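Uncharacterized rhodanese-related protein TVG0868615 (Thermoplasma volcanium GSS1, PDB 3GK5) is of unknown function but has a rhodanese-like domain, contained in this fragment, a fold shared by sulfurtransferases, so it may handle sulfur. Local coordinates at residues A[59-64]-A[83-88]. Residues are numbered along the deposited sequence; the frame is centred on the assembly and turned at random.
Sequences AVICAH and VDVEGG
Ile-61 and Val-85 meet methyl to methyl at the end of a parallel strand pair, CD1 of the one lying 3.9 Å from CG1 of the other. With its CG1 anti to the backbone N (chi1 -164°), Ile-61 also lays CG1 and CD1 against the carbonyl group of Gly-88, CG1 standing 3.8 Å from its C. An alanine at Ile-61 would probably leave a gap facing Val-85 CG1 and the Gly-88 carbonyl, since CG1 and CD1 of the isoleucine are what fill it. On the same face, CB of Ala-59 is shared by two valine branches, CG2 of Val-83 and CG2 of Val-85, each at 4.0 Å. Two backbone bonds around Val-60 tie the strands: its N gives a straight bond of 2.8 Å to Val-83 O, and its O accepts the N-H of Val-85. Just past the strand end a water takes over, donating to Val-85 O and accepting weakly from Cys-62 N; Cys-62 begins the loop that in rhodaneses carries the active-site cysteine. The type II turn from Val-85 to Gly-88 then brings Gly-88 CA to 3.1 Å from Cys-62 O, where a side chain would collide. The pair joins the two strands of a beta-alpha-beta unit: connecting helix 66-76 packs on Val-60 and Asp-84, whose OD1 bonds Ser-68, while helix 88-94 meets Ile-61 through Ile-89, and strand 5-6 flanks Val-83 and Val-85 through Ile-6.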
ATOM      1  N   ALA A  59       4.921   1.289  -0.627  1.00 18.26           N
ATOM      2  CA  ALA A  59       4.498  -0.074  -0.334  1.00 22.13           C
ATOM      3  C   ALA A  59       2.983  -0.075  -0.574  1.00 17.87           C
ATOM      4  O   ALA A  59       2.214   0.471   0.224  1.00 24.12           O
ATOM      5  CB  ALA A  59       4.826  -0.433   1.130  1.00 13.36           C
ATOM      6  N   VAL A  60       2.559  -0.675  -1.682  1.00 16.24           N
ATOM      7  CA  VAL A  60       1.144  -0.700  -2.038  1.00 10.62           C
ATOM      8  C   VAL A  60       0.417  -1.821  -1.345  1.00  9.92           C
ATOM      9  O   VAL A  60       0.728  -2.997  -1.532  1.00 20.70           O
ATOM     10  CB  VAL A  60       0.940  -0.867  -3.548  1.00 11.48           C
ATOM     11  CG1 VAL A  60      -0.490  -0.518  -3.907  1.00 13.54           C
ATOM     12  CG2 VAL A  60       1.916  -0.007  -4.298  1.00  5.41           C
ATOM     13  N   ILE A  61      -0.568  -1.450  -0.545  1.00 11.45           N
ATOM     14  CA  ILE A  61      -1.305  -2.439   0.193  1.00  9.12           C
ATOM     15  C   ILE A  61      -2.744  -2.528  -0.246  1.00 11.38           C
ATOM     16  O   ILE A  61      -3.339  -1.566  -0.718  1.00 21.98           O
ATOM     17  CB  ILE A  61      -1.250  -2.150   1.686  1.00 10.00           C
ATOM     18  CG1 ILE A  61      -1.671  -3.401   2.469  1.00 10.57           C
ATOM     19  CG2 ILE A  61      -2.131  -0.966   2.001  1.00 13.64           C
ATOM     20  CD1 ILE A  61      -0.934  -3.561   3.805  1.00  9.47           C
ATOM     21  N   CYS A  62      -3.302  -3.704  -0.061  1.00 14.71           N
ATOM     22  CA  CYS A  62      -4.665  -3.965  -0.458  1.00 25.52           C
ATOM     23  C   CYS A  62      -5.369  -4.751   0.655  1.00 21.13           C
ATOM     24  O   CYS A  62      -4.779  -4.992   1.702  1.00 28.03           O
ATOM     25  CB  CYS A  62      -4.595  -4.764  -1.747  1.00 25.21           C
ATOM     26  SG  CYS A  62      -6.124  -5.199  -2.383  1.00 36.55           S
ATOM     27  N   ALA A  63      -6.617  -5.147   0.459  1.00 23.11           N
ATOM     28  CA  ALA A  63      -7.285  -5.919   1.506  1.00 29.05           C
ATOM     29  C   ALA A  63      -6.660  -7.305   1.544  1.00 24.75           C
ATOM     30  O   ALA A  63      -6.339  -7.822   2.615  1.00 22.97           O
ATOM     31  CB  ALA A  63      -8.796  -6.029   1.244  1.00 23.63           C
ATOM     32  N   HIS A  64      -6.482  -7.896   0.364  1.00 26.64           N
ATOM     33  CA  HIS A  64      -5.896  -9.227   0.252  1.00 34.30           C
ATOM     34  C   HIS A  64      -4.711  -9.278  -0.700  1.00 24.28           C
ATOM     35  O   HIS A  64      -3.911 -10.205  -0.634  1.00 31.97           O
ATOM     36  CB  HIS A  64      -6.954 -10.233  -0.197  1.00 41.91           C
ATOM     37  CG  HIS A  64      -8.221 -10.151   0.587  1.00 50.50           C
ATOM     38  ND1 HIS A  64      -9.343  -9.501   0.118  1.00 46.38           N
ATOM     39  CD2 HIS A  64      -8.528 -10.580   1.834  1.00 53.58           C
ATOM     40  CE1 HIS A  64     -10.285  -9.533   1.043  1.00 57.10           C
ATOM     41  NE2 HIS A  64      -9.816 -10.182   2.095  1.00 54.46           N
ATOM     42  N   VAL A  83       6.389  -1.152  -4.357  1.00 23.74           N
ATOM     43  CA  VAL A  83       6.418  -2.592  -4.149  1.00 15.21           C
ATOM     44  C   VAL A  83       5.029  -3.056  -3.724  1.00 16.97           C
ATOM     45  O   VAL A  83       4.257  -2.269  -3.190  1.00 25.55           O
ATOM     46  CB  VAL A  83       7.407  -2.949  -3.042  1.00 29.23           C
ATOM     47  CG1 VAL A  83       8.821  -2.562  -3.459  1.00 25.89           C
ATOM     48  CG2 VAL A  83       7.012  -2.220  -1.770  1.00 29.23           C
ATOM     49  N   ASP A  84       4.714  -4.326  -3.959  1.00 14.56           N
ATOM     50  CA  ASP A  84       3.407  -4.881  -3.591  1.00 24.14           C
ATOM     51  C   ASP A  84       3.522  -5.578  -2.232  1.00 24.93           C
ATOM     52  O   ASP A  84       4.513  -6.258  -1.965  1.00 35.08           O
ATOM     53  CB  ASP A  84       2.944  -5.877  -4.672  1.00 19.59           C
ATOM     54  CG  ASP A  84       1.558  -6.444  -4.410  1.00 35.05           C
ATOM     55  OD1 ASP A  84       0.654  -5.667  -4.030  1.00 30.88           O
ATOM     56  OD2 ASP A  84       1.357  -7.670  -4.603  1.00 36.37           O
ATOM     57  N   VAL A  85       2.526  -5.394  -1.370  1.00 15.91           N
ATOM     58  CA  VAL A  85       2.544  -6.024  -0.052  1.00 16.81           C
ATOM     59  C   VAL A  85       1.744  -7.332  -0.060  1.00 28.65           C
ATOM     60  O   VAL A  85       0.519  -7.338  -0.238  1.00 24.54           O
ATOM     61  CB  VAL A  85       1.951  -5.093   1.040  1.00 20.25           C
ATOM     62  CG1 VAL A  85       2.010  -5.777   2.397  1.00 16.06           C
ATOM     63  CG2 VAL A  85       2.694  -3.776   1.078  1.00 15.17           C
ATOM     64  N   GLU A  86       2.448  -8.438   0.153  1.00 28.38           N
ATOM     65  CA  GLU A  86       1.842  -9.766   0.156  1.00 29.88           C
ATOM     66  C   GLU A  86       0.792  -9.988   1.241  1.00 28.84           C
ATOM     67  O   GLU A  86       1.012  -9.662   2.405  1.00 21.61           O
ATOM     68  CB  GLU A  86       2.948 -10.813   0.294  1.00 37.54           C
ATOM     69  CG  GLU A  86       4.067 -10.617  -0.716  1.00 45.82           C
ATOM     70  CD  GLU A  86       5.354 -11.319  -0.334  1.00 50.56           C
ATOM     71  OE1 GLU A  86       6.332 -11.214  -1.111  1.00 44.97           O
ATOM     72  OE2 GLU A  86       5.391 -11.968   0.738  1.00 51.97           O
ATOM     73  N   GLY A  87      -0.343 -10.554   0.845  1.00 27.40           N
ATOM     74  CA  GLY A  87      -1.409 -10.836   1.788  1.00 26.38           C
ATOM     75  C   GLY A  87      -2.338  -9.676   2.102  1.00 28.51           C
ATOM     76  O   GLY A  87      -3.371  -9.860   2.751  1.00 33.08           O
ATOM     77  N   GLY A  88      -1.978  -8.483   1.644  1.00 22.86           N
ATOM     78  CA  GLY A  88      -2.798  -7.318   1.915  1.00 16.90           C
ATOM     79  C   GLY A  88      -2.677  -6.906   3.369  1.00 20.98           C
ATOM     80  O   GLY A  88      -1.742  -7.312   4.067  1.00 23.86           O
TER
HETATM   81  O   HOH W   1      -1.668  -5.730  -0.738  1.00 17.39           O